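PDB 4OUA: proteolytically activated form of PPO4 Tyrosinase from Agaricus bisporus var. bisporus H97, which is a copper-containing oxidase that hydroxylates monophenols to o-diphenols and oxidises these to reactive o-quinones, the first step of melanin synthesis. Local coordinates for residues Asp17-Asp20 against Phe21-Glu25; Trp131-Gly134 against Phe135-Pro139; Ile100-Glu103 against Ala104-Ile108; Ile151-Tyr154 against Asp155-Ile159. All coordinates share one frame; numbering follows the deposited sequence.

Interaction 1 (Asp17-Asp20 against Phe21-Glu25)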
loop_
_atom_site.group_PDB
_atom_site.type_symbol
_atom_site.label_atom_id
_atom_site.label_comp_id
_atom_site.label_asym_id
_atom_site.label_seq_id
_atom_site.Cartn_x
_atom_site.Cartn_y
_atom_site.Cartn_z
ATOM N N ASP A 17 6.609 -6.177 9.990
ATOM C CA ASP A 17 6.058 -5.015 10.669
ATOM C C ASP A 17 7.104 -3.907 10.651
ATOM O O ASP A 17 8.264 -4.141 10.990
ATOM C CB ASP A 17 5.659 -5.366 12.105
ATOM C CG ASP A 17 4.928 -4.236 12.805
ATOM O OD1 ASP A 17 5.573 -3.217 13.134
ATOM O OD2 ASP A 17 3.709 -4.373 13.037
ATOM N N ILE A 18 6.696 -2.705 10.250
ATOM C CA ILE A 18 7.627 -1.591 10.095
ATOM C C ILE A 18 8.419 -1.319 11.375
ATOM O O ILE A 18 9.543 -0.822 11.322
ATOM C CB ILE A 18 6.893 -0.301 9.669
ATOM C CG1 ILE A 18 7.895 0.757 9.200
ATOM C CG2 ILE A 18 6.032 0.229 10.804
ATOM C CD1 ILE A 18 8.763 0.309 8.046
ATOM N N VAL A 19 7.834 -1.652 12.522
ATOM C CA VAL A 19 8.518 -1.493 13.800
ATOM C C VAL A 19 9.722 -2.423 13.885
ATOM O O VAL A 19 10.749 -2.076 14.468
ATOM C CB VAL A 19 7.578 -1.767 14.989
ATOM C CG1 VAL A 19 8.370 -1.857 16.285
ATOM C CG2 VAL A 19 6.518 -0.685 15.084
ATOM N N ASP A 20 9.587 -3.606 13.297
ATOM C CA ASP A 20 10.682 -4.566 13.236
ATOM C C ASP A 20 11.586 -4.268 12.048
ATOM O O ASP A 20 12.805 -4.406 12.128
ATOM C CB ASP A 20 10.146 -5.996 13.133
ATOM C CG ASP A 20 9.306 -6.394 14.328
ATOM O OD1 ASP A 20 9.586 -5.907 15.444
ATOM O OD2 ASP A 20 8.368 -7.198 14.151
ATOM N N PHE A 21 10.966 -3.856 10.948
ATOM C CA PHE A 21 11.657 -3.624 9.686
ATOM C C PHE A 21 12.752 -2.570 9.810
ATOM O O PHE A 21 13.836 -2.720 9.245
ATOM C CB PHE A 21 10.648 -3.208 8.613
ATOM C CG PHE A 21 11.222 -3.130 7.227
ATOM C CD1 PHE A 21 11.138 -4.211 6.367
ATOM C CD2 PHE A 21 11.828 -1.970 6.778
ATOM C CE1 PHE A 21 11.657 -4.141 5.090
ATOM C CE2 PHE A 21 12.349 -1.896 5.503
ATOM C CZ PHE A 21 12.262 -2.983 4.657
ATOM N N VAL A 22 12.465 -1.506 10.552
ATOM C CA VAL A 22 13.412 -0.407 10.705
ATOM C C VAL A 22 14.627 -0.820 11.534
ATOM O O VAL A 22 15.698 -0.226 11.410
ATOM C CB VAL A 22 12.748 0.824 11.357
ATOM C CG1 VAL A 22 11.721 1.438 10.412
ATOM C CG2 VAL A 22 12.108 0.444 12.684
ATOM N N ARG A 23 14.459 -1.837 12.373
ATOM C CA ARG A 23 15.559 -2.345 13.187
ATOM C C ARG A 23 16.498 -3.243 12.381
ATOM O O ARG A 23 17.570 -3.615 12.856
ATOM C CB ARG A 23 15.029 -3.119 14.396
ATOM C CG ARG A 23 14.273 -2.282 15.415
ATOM C CD ARG A 23 14.188 -3.011 16.750
ATOM N NE ARG A 23 13.296 -2.346 17.694
ATOM C CZ ARG A 23 12.050 -2.737 17.949
ATOM N NH1 ARG A 23 11.549 -3.798 17.331
ATOM N NH2 ARG A 23 11.307 -2.073 18.825
ATOM N N ASP A 24 16.086 -3.593 11.165
ATOM C CA ASP A 24 16.879 -4.468 10.306
ATOM C C ASP A 24 17.803 -3.650 9.409
ATOM O O ASP A 24 17.339 -2.928 8.526
ATOM C CB ASP A 24 15.967 -5.355 9.456
ATOM C CG ASP A 24 16.675 -6.592 8.935
ATOM O OD1 ASP A 24 17.383 -6.493 7.910
ATOM O OD2 ASP A 24 16.519 -7.668 9.551
ATOM N N GLU A 25 19.106 -3.771 9.638
ATOM C CA GLU A 25 20.100 -2.976 8.920
ATOM C C GLU A 25 20.032 -3.173 7.405
ATOM O O GLU A 25 19.920 -2.205 6.654
ATOM C CB GLU A 25 21.506 -3.309 9.422
#

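Interaction 2 (Trp131-Gly134 against Phe135-Pro139)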
loop_
_atom_site.group_PDB
_atom_site.type_symbol
_atom_site.label_atom_id
_atom_site.label_comp_id
_atom_site.label_asym_id
_atom_site.label_seq_id
_atom_site.Cartn_x
_atom_site.Cartn_y
_atom_site.Cartn_z
ATOM N N TRP A 131 2.249 -1.105 8.011
ATOM C CA TRP A 131 2.043 -0.192 9.127
ATOM C C TRP A 131 0.842 -0.642 9.959
ATOM O O TRP A 131 -0.305 -0.351 9.618
ATOM C CB TRP A 131 1.844 1.230 8.597
ATOM C CG TRP A 131 1.572 2.272 9.636
ATOM C CD1 TRP A 131 1.838 2.198 10.972
ATOM C CD2 TRP A 131 0.973 3.553 9.415
ATOM N NE1 TRP A 131 1.441 3.356 11.597
ATOM C CE2 TRP A 131 0.905 4.203 10.661
ATOM C CE3 TRP A 131 0.485 4.212 8.282
ATOM C CZ2 TRP A 131 0.371 5.480 10.807
ATOM C CZ3 TRP A 131 -0.046 5.478 8.430
ATOM C CH2 TRP A 131 -0.097 6.099 9.683
ATOM N N ASP A 132 1.112 -1.359 11.046
ATOM C CA ASP A 132 0.055 -1.901 11.895
ATOM C C ASP A 132 -0.692 -0.789 12.635
ATOM O O ASP A 132 -0.478 -0.567 13.828
ATOM C CB ASP A 132 0.641 -2.901 12.892
ATOM C CG ASP A 132 -0.395 -3.873 13.426
ATOM O OD1 ASP A 132 -1.601 -3.541 13.407
ATOM O OD2 ASP A 132 0.002 -4.973 13.864
ATOM N N THR A 133 -1.575 -0.104 11.917
ATOM C CA THR A 133 -2.285 1.051 12.457
ATOM C C THR A 133 -3.246 0.674 13.582
ATOM O O THR A 133 -3.553 1.496 14.448
ATOM C CB THR A 133 -3.072 1.779 11.353
ATOM O OG1 THR A 133 -4.097 0.916 10.846
ATOM C CG2 THR A 133 -2.144 2.174 10.214
ATOM N N GLY A 134 -3.715 -0.570 13.569
ATOM C CA GLY A 134 -4.669 -1.037 14.557
ATOM C C GLY A 134 -4.048 -1.350 15.907
ATOM O O GLY A 134 -4.743 -1.398 16.922
ATOM N N PHE A 135 -2.736 -1.567 15.922
ATOM C CA PHE A 135 -2.034 -1.891 17.158
ATOM C C PHE A 135 -1.072 -0.779 17.563
ATOM O O PHE A 135 -0.842 -0.547 18.750
ATOM C CB PHE A 135 -1.276 -3.213 17.016
ATOM C CG PHE A 135 -0.495 -3.594 18.238
ATOM C CD1 PHE A 135 -1.096 -4.293 19.270
ATOM C CD2 PHE A 135 0.840 -3.248 18.358
ATOM C CE1 PHE A 135 -0.379 -4.641 20.400
ATOM C CE2 PHE A 135 1.561 -3.592 19.484
ATOM C CZ PHE A 135 0.952 -4.290 20.507
ATOM N N ALA A 136 -0.505 -0.101 16.572
ATOM C CA ALA A 136 0.418 1.000 16.829
ATOM C C ALA A 136 0.219 2.113 15.808
ATOM O O ALA A 136 0.952 2.202 14.825
ATOM C CB ALA A 136 1.855 0.507 16.811
ATOM N N LEU A 137 -0.780 2.956 16.051
ATOM C CA LEU A 137 -1.137 4.016 15.117
ATOM C C LEU A 137 0.016 4.995 14.921
ATOM O O LEU A 137 0.306 5.403 13.799
ATOM C CB LEU A 137 -2.388 4.753 15.600
ATOM C CG LEU A 137 -2.985 5.785 14.642
ATOM C CD1 LEU A 137 -3.200 5.184 13.260
ATOM C CD2 LEU A 137 -4.293 6.322 15.197
ATOM N N VAL A 138 0.676 5.366 16.013
ATOM C CA VAL A 138 1.837 6.241 15.924
ATOM C C VAL A 138 3.042 5.445 15.434
ATOM O O VAL A 138 3.593 4.629 16.171
ATOM C CB VAL A 138 2.165 6.897 17.277
ATOM C CG1 VAL A 138 3.338 7.848 17.130
ATOM C CG2 VAL A 138 0.950 7.629 17.820
ATOM N N PRO A 139 3.456 5.685 14.181
ATOM C CA PRO A 139 4.549 4.929 13.564
ATOM C C PRO A 139 5.908 5.313 14.136
ATOM O O PRO A 139 5.993 6.268 14.908
ATOM C CB PRO A 139 4.449 5.319 12.091
ATOM C CG PRO A 139 3.908 6.713 12.131
ATOM C CD PRO A 139 2.952 6.750 13.296
#

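Interaction 3 (Ile100-Glu103 against Ala104-Ile108)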
loop_
_atom_site.group_PDB
_atom_site.type_symbol
_atom_site.label_atom_id
_atom_site.label_comp_id
_atom_site.label_asym_id
_atom_site.label_seq_id
_atom_site.Cartn_x
_atom_site.Cartn_y
_atom_site.Cartn_z
ATOM N N ILE A 100 8.714 -3.768 -8.430
ATOM C CA ILE A 100 9.584 -2.724 -8.953
ATOM C C ILE A 100 10.564 -2.232 -7.896
ATOM O O ILE A 100 11.725 -1.950 -8.198
ATOM C CB ILE A 100 8.771 -1.527 -9.476
ATOM C CG1 ILE A 100 7.939 -1.942 -10.690
ATOM C CG2 ILE A 100 9.691 -0.371 -9.828
ATOM C CD1 ILE A 100 8.765 -2.495 -11.834
ATOM N N LEU A 101 10.092 -2.141 -6.657
ATOM C CA LEU A 101 10.917 -1.647 -5.561
ATOM C C LEU A 101 12.060 -2.605 -5.244
ATOM O O LEU A 101 13.150 -2.176 -4.863
ATOM C CB LEU A 101 10.065 -1.414 -4.314
ATOM C CG LEU A 101 10.770 -0.691 -3.165
ATOM C CD1 LEU A 101 11.303 0.654 -3.632
ATOM C CD2 LEU A 101 9.823 -0.514 -1.995
ATOM N N GLN A 102 11.811 -3.903 -5.398
ATOM C CA GLN A 102 12.852 -4.902 -5.190
ATOM C C GLN A 102 13.889 -4.832 -6.304
ATOM O O GLN A 102 15.092 -4.930 -6.053
ATOM C CB GLN A 102 12.260 -6.311 -5.124
ATOM C CG GLN A 102 13.296 -7.386 -4.813
ATOM C CD GLN A 102 12.825 -8.784 -5.161
ATOM O OE1 GLN A 102 12.164 -8.995 -6.177
ATOM N NE2 GLN A 102 13.168 -9.750 -4.317
ATOM N N GLU A 103 13.410 -4.667 -7.534
ATOM C CA GLU A 103 14.278 -4.613 -8.704
ATOM C C GLU A 103 15.332 -3.525 -8.545
ATOM O O GLU A 103 16.489 -3.705 -8.921
ATOM C CB GLU A 103 13.453 -4.375 -9.970
ATOM C CG GLU A 103 14.221 -4.591 -11.266
ATOM C CD GLU A 103 13.326 -4.527 -12.491
ATOM O OE1 GLU A 103 13.513 -5.354 -13.409
ATOM O OE2 GLU A 103 12.436 -3.649 -12.539
ATOM N N ALA A 104 14.925 -2.396 -7.976
ATOM C CA ALA A 104 15.852 -1.313 -7.689
ATOM C C ALA A 104 16.807 -1.722 -6.573
ATOM O O ALA A 104 17.978 -1.340 -6.571
ATOM C CB ALA A 104 15.095 -0.048 -7.311
ATOM N N ALA A 105 16.297 -2.509 -5.628
ATOM C CA ALA A 105 17.083 -2.945 -4.480
ATOM C C ALA A 105 18.155 -3.952 -4.886
ATOM O O ALA A 105 19.163 -4.107 -4.199
ATOM C CB ALA A 105 16.176 -3.540 -3.415
ATOM N N LYS A 106 17.932 -4.636 -6.004
ATOM C CA LYS A 106 18.917 -5.576 -6.529
ATOM C C LYS A 106 20.137 -4.833 -7.060
ATOM O O LYS A 106 21.275 -5.211 -6.782
ATOM C CB LYS A 106 18.307 -6.442 -7.631
ATOM C CG LYS A 106 17.348 -7.504 -7.131
ATOM C CD LYS A 106 16.776 -8.310 -8.283
ATOM C CE LYS A 106 15.889 -9.439 -7.784
ATOM N NZ LYS A 106 15.280 -10.199 -8.908
ATOM N N GLY A 107 19.889 -3.777 -7.829
ATOM C CA GLY A 107 20.957 -2.948 -8.351
ATOM C C GLY A 107 21.698 -2.256 -7.227
ATOM O O GLY A 107 22.896 -1.993 -7.324
ATOM N N ILE A 108 20.976 -1.963 -6.151
ATOM C CA ILE A 108 21.577 -1.356 -4.971
ATOM C C ILE A 108 22.538 -2.326 -4.297
ATOM O O ILE A 108 23.632 -1.944 -3.881
ATOM C CB ILE A 108 20.507 -0.918 -3.954
ATOM C CG1 ILE A 108 19.608 0.164 -4.557
ATOM C CG2 ILE A 108 21.163 -0.423 -2.675
ATOM C CD1 ILE A 108 20.354 1.398 -5.007
#

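Interaction 4 (Ile151-Tyr154 against Asp155-Ile159)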
loop_
_atom_site.group_PDB
_atom_site.type_symbol
_atom_site.label_atom_id
_atom_site.label_comp_id
_atom_site.label_asym_id
_atom_site.label_seq_id
_atom_site.Cartn_x
_atom_site.Cartn_y
_atom_site.Cartn_z
ATOM N N ILE A 151 21.746 4.502 7.818
ATOM C CA ILE A 151 21.840 3.286 7.026
ATOM C C ILE A 151 23.291 2.833 6.941
ATOM O O ILE A 151 24.191 3.505 7.446
ATOM C CB ILE A 151 21.278 3.478 5.604
ATOM C CG1 ILE A 151 22.092 4.522 4.842
ATOM C CG2 ILE A 151 19.813 3.876 5.658
ATOM C CD1 ILE A 151 21.627 4.734 3.419
ATOM N N THR A 152 23.513 1.684 6.314
ATOM C CA THR A 152 24.864 1.183 6.109
ATOM C C THR A 152 25.358 1.582 4.724
ATOM O O THR A 152 24.677 1.353 3.722
ATOM C CB THR A 152 24.935 -0.347 6.264
ATOM O OG1 THR A 152 24.653 -0.702 7.624
ATOM C CG2 THR A 152 26.316 -0.857 5.891
ATOM N N ASN A 153 26.538 2.189 4.673
ATOM C CA ASN A 153 27.104 2.631 3.408
ATOM C C ASN A 153 27.635 1.456 2.593
ATOM O O ASN A 153 27.759 0.343 3.105
ATOM C CB ASN A 153 28.211 3.653 3.646
ATOM C CG ASN A 153 28.277 4.696 2.553
ATOM O OD1 ASN A 153 27.712 4.515 1.473
ATOM N ND2 ASN A 153 28.966 5.798 2.826
ATOM N N TYR A 154 27.952 1.710 1.327
ATOM C CA TYR A 154 28.361 0.647 0.413
ATOM C C TYR A 154 29.711 0.035 0.784
ATOM O O TYR A 154 30.132 -0.958 0.193
ATOM C CB TYR A 154 28.406 1.172 -1.022
ATOM C CG TYR A 154 27.080 1.696 -1.522
ATOM C CD1 TYR A 154 26.055 0.825 -1.872
ATOM C CD2 TYR A 154 26.853 3.060 -1.649
ATOM C CE1 TYR A 154 24.838 1.300 -2.331
ATOM C CE2 TYR A 154 25.641 3.542 -2.107
ATOM C CZ TYR A 154 24.637 2.658 -2.447
ATOM O OH TYR A 154 23.428 3.134 -2.903
ATOM N N ASP A 155 30.385 0.630 1.763
ATOM C CA ASP A 155 31.657 0.101 2.240
ATOM C C ASP A 155 31.495 -0.592 3.591
ATOM O O ASP A 155 32.406 -1.268 4.065
ATOM C CB ASP A 155 32.702 1.216 2.336
ATOM C CG ASP A 155 32.163 2.469 2.999
ATOM O OD1 ASP A 155 31.257 2.354 3.849
ATOM O OD2 ASP A 155 32.647 3.572 2.668
ATOM N N GLY A 156 30.328 -0.421 4.204
ATOM C CA GLY A 156 30.034 -1.059 5.475
ATOM C C GLY A 156 29.885 -0.076 6.620
ATOM O O GLY A 156 29.317 -0.405 7.663
ATOM N N THR A 157 30.401 1.134 6.428
ATOM C CA THR A 157 30.317 2.172 7.448
ATOM C C THR A 157 28.893 2.708 7.556
ATOM O O THR A 157 28.137 2.685 6.585
ATOM C CB THR A 157 31.279 3.338 7.150
ATOM O OG1 THR A 157 30.933 3.943 5.898
ATOM C CG2 THR A 157 32.713 2.840 7.085
ATOM N N LYS A 158 28.533 3.188 8.741
ATOM C CA LYS A 158 27.195 3.717 8.974
ATOM C C LYS A 158 27.125 5.199 8.629
ATOM O O LYS A 158 27.894 6.004 9.152
ATOM C CB LYS A 158 26.776 3.493 10.429
ATOM C CG LYS A 158 26.835 2.041 10.872
ATOM C CD LYS A 158 26.009 1.150 9.955
ATOM C CE LYS A 158 26.091 -0.310 10.377
ATOM N NZ LYS A 158 27.486 -0.828 10.328
ATOM N N ILE A 159 26.198 5.553 7.744
ATOM C CA ILE A 159 26.012 6.943 7.349
ATOM C C ILE A 159 24.574 7.392 7.576
ATOM O O ILE A 159 23.703 6.581 7.892
ATOM C CB ILE A 159 26.370 7.162 5.874
ATOM C CG1 ILE A 159 25.238 6.662 4.975
ATOM C CG2 ILE A 159 27.685 6.474 5.543
ATOM C CD1 ILE A 159 25.427 7.001 3.513
#

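Interaction 1 (Asp17-Asp20 against Phe21-Glu25)
Phe21 N donates to Asp17 O (2.7 Å) and Val22 N to Ile18 O (3.1 Å), two successive i to i+4 bonds that form the single turn of helix 18-21. Asp17 is the N-cap: its OD1 uses the anti lone pair to accept from Val19 N at 2.8 Å. The chain then leaves the helix through a type I turn, Phe21 to Asp24, into helix 25-39, with a weak bond from Arg23 N to Asp20 O. Among the side chains, CD1 of Ile18 lies 4.0 Å from both Phe21 CD2 and Val22 CG1, touching the ring obliquely. Val22 turns its CG2 in between its own N and carbonyl carbon (chi1 -68° for CG1), which sets that methyl over the carbonyl oxygens of Ile18 and Val19. Cutting Val22 back to an alanine would probably cost Ile18 CD1 its CG1 partner and take the CG2 methyl off the two carbonyl oxygens. Arg23 runs extended back along the helix beside Val19, with Val19 O over one face of its guanidinium. Its NH1 forms a salt bridge with Asp20 OD1 (3.4 Å), which sits at the guanidinium edge, the two planes 38° apart. Phe21 packs on Leu126 and Pro129, while Ile18 and Val22 meet Ile143 and Glu142 of helix 141-144. Asp24 then caps the next helix, 25-39, through OD1 to Phe27 N.

Interaction 2 (Trp131-Gly134 against Phe135-Pro139)
Trp131 lays its indole against the chain returning from Leu137 to Pro139. Leu137 O comes in at the ring edge, in plane, and takes a weak hydrogen bond from NE1 (3.2 Å); a second weak one runs from NE1 to Ala136 O (3.5 Å). Pro139 crosses the ring obliquely, its CB 3.6 Å from NE1 and its CD 3.8 Å from CZ2, while CG2 of Thr133 sits above the centre of one face. With chi1 at 178°, CG points away from the backbone N, and the indole swings across to these partners. A leucine in its place would probably leave the carbonyls of Ala136 and Leu137 without their indole donor and open a gap beside Pro139. Asp132 is the centre of an inverse gamma turn, and its O accepts from both Ala136 N (2.8 Å) and Phe135 N (3.2 Å). Tyrosinases bind copper between helices, and this loop packs on two that supply the ligands of one copper: Trp131 and Thr133 touch both 246-258 and 277-295. The carboxylate of Asp132 stands by Phe135 CB, its plane 45° from the ring, and is held by salt bridges from OD2 to Arg376 and Arg287 and by a bond from Tyr377 OH to OD1. Leu137 brings CD1 to within 3.9 Å of Thr133 CB.

Interaction 3 (Ile100-Glu103 against Ala104-Ile108)
Lys106 N donates to Gln102 O at 2.9 Å, and more weakly to Glu103 O at 3.4 Å. The two preceding residues bond alike, Ala104 N to Ile100 O (3.2 Å) and Ala105 N to Leu101 O (3.3 Å). These bonds follow the i to i+4 pattern of an alpha helix, and Ile108 N continues it within 104-108 by donating to Ala104 O. The amide of Gln102 finds its partners outside the helix: NE2 donates to Ala123 O and OE1 accepts from Thr9 N, so the donor and the acceptor of this buried amide are both satisfied. Those two bonds fix the rotation of the amide. All nine residues belong to helix 86-109, which carries the copper ligand His90 near its start; this stretch is nearer its other end, away from the metal. Lys106 leaves with CG beside its backbone N (chi1 -74°) and then runs fully extended, which lays its chain back across Gln102, crossing obliquely with CE 4.1 Å from both CD and OE1 of the amide. Its NZ has a long, weak ion pair with Glu124, whereas Glu103 OE1 is 6.8 Å from NZ, too far for direct contact. The methyl of Ala105 packs on Leu126. Ala104 and Leu101 meet Ile38 of helix 25-39, and Ile108 touches Arg33 of that same helix.

Interaction 4 (Ile151-Tyr154 against Asp155-Ile159)
Ile151 and Ile159 are cross-strand neighbours on one face of an antiparallel beta hairpin, their side chains crossing obliquely with CG1 3.8 Å from CG1. They form a hydrogen-bonded pair, N to O in both directions at 2.9 Å. The tip is a type I turn from Asn153 to Gly156, closed by Gly156 N to Asn153 O, with Asn153 N bonded to Thr157 O; with the positive phi of Gly156 (113°) this is consistent with a 3:5 hairpin carrying a G1 bulge. Asn153 meets Ile159 at about a right angle, its amide set against the CG2 and CD1 methyls, while OD1 turns back to accept from Tyr154 N. On the other face, Thr152 and Lys158 are a non-hydrogen-bonded pair whose side chains lie alongside, pointing the same way. OG1 of Thr152, beside its own N, rests against the CD and CE methylenes of the lysine. Asp155 tucks its CG between its backbone N and carbonyl carbon (chi1 46°), and OD1 accepts from Thr157 twice, from N on its anti side (3.0 Å, an Asx turn) and from OG1 on its syn side (2.6 Å), both from the same face of the carboxylate. Ile151 and Ile159 pack on Arg33 of helix 25-39, and the Tyr154 ring meets that of Phe112. Lys158 bends at chi2 and chi4, bringing NZ back to Gly156 O at 3.3 Å, nearly in line with the carbonyl.

In the fold
From the N terminus the order is interactions 1, 3, 2 and 4, in series: none nests in or crosses another. Each closes only a local turn: the capped short helix 18-21 and the turn leading into helix 25-39, a stretch of helix 86-109, the loop before helix 141-144, and the hairpin of 148-152 with 158-162. Two pairs touch: Asp17 OD2 packs 3.4 Å from Asp132 CB (interactions 1 and 2), and Ile108 O lies 3.8 Å from Tyr154 CE1 (interactions 3 and 4). Helix 25-39, capped by interaction 1, lies against interactions 3 and 4. Interaction 2 packs on helices 246-258 and 277-295, which carry the three ligands of one copper; helix 86-109 carries His90 of the other.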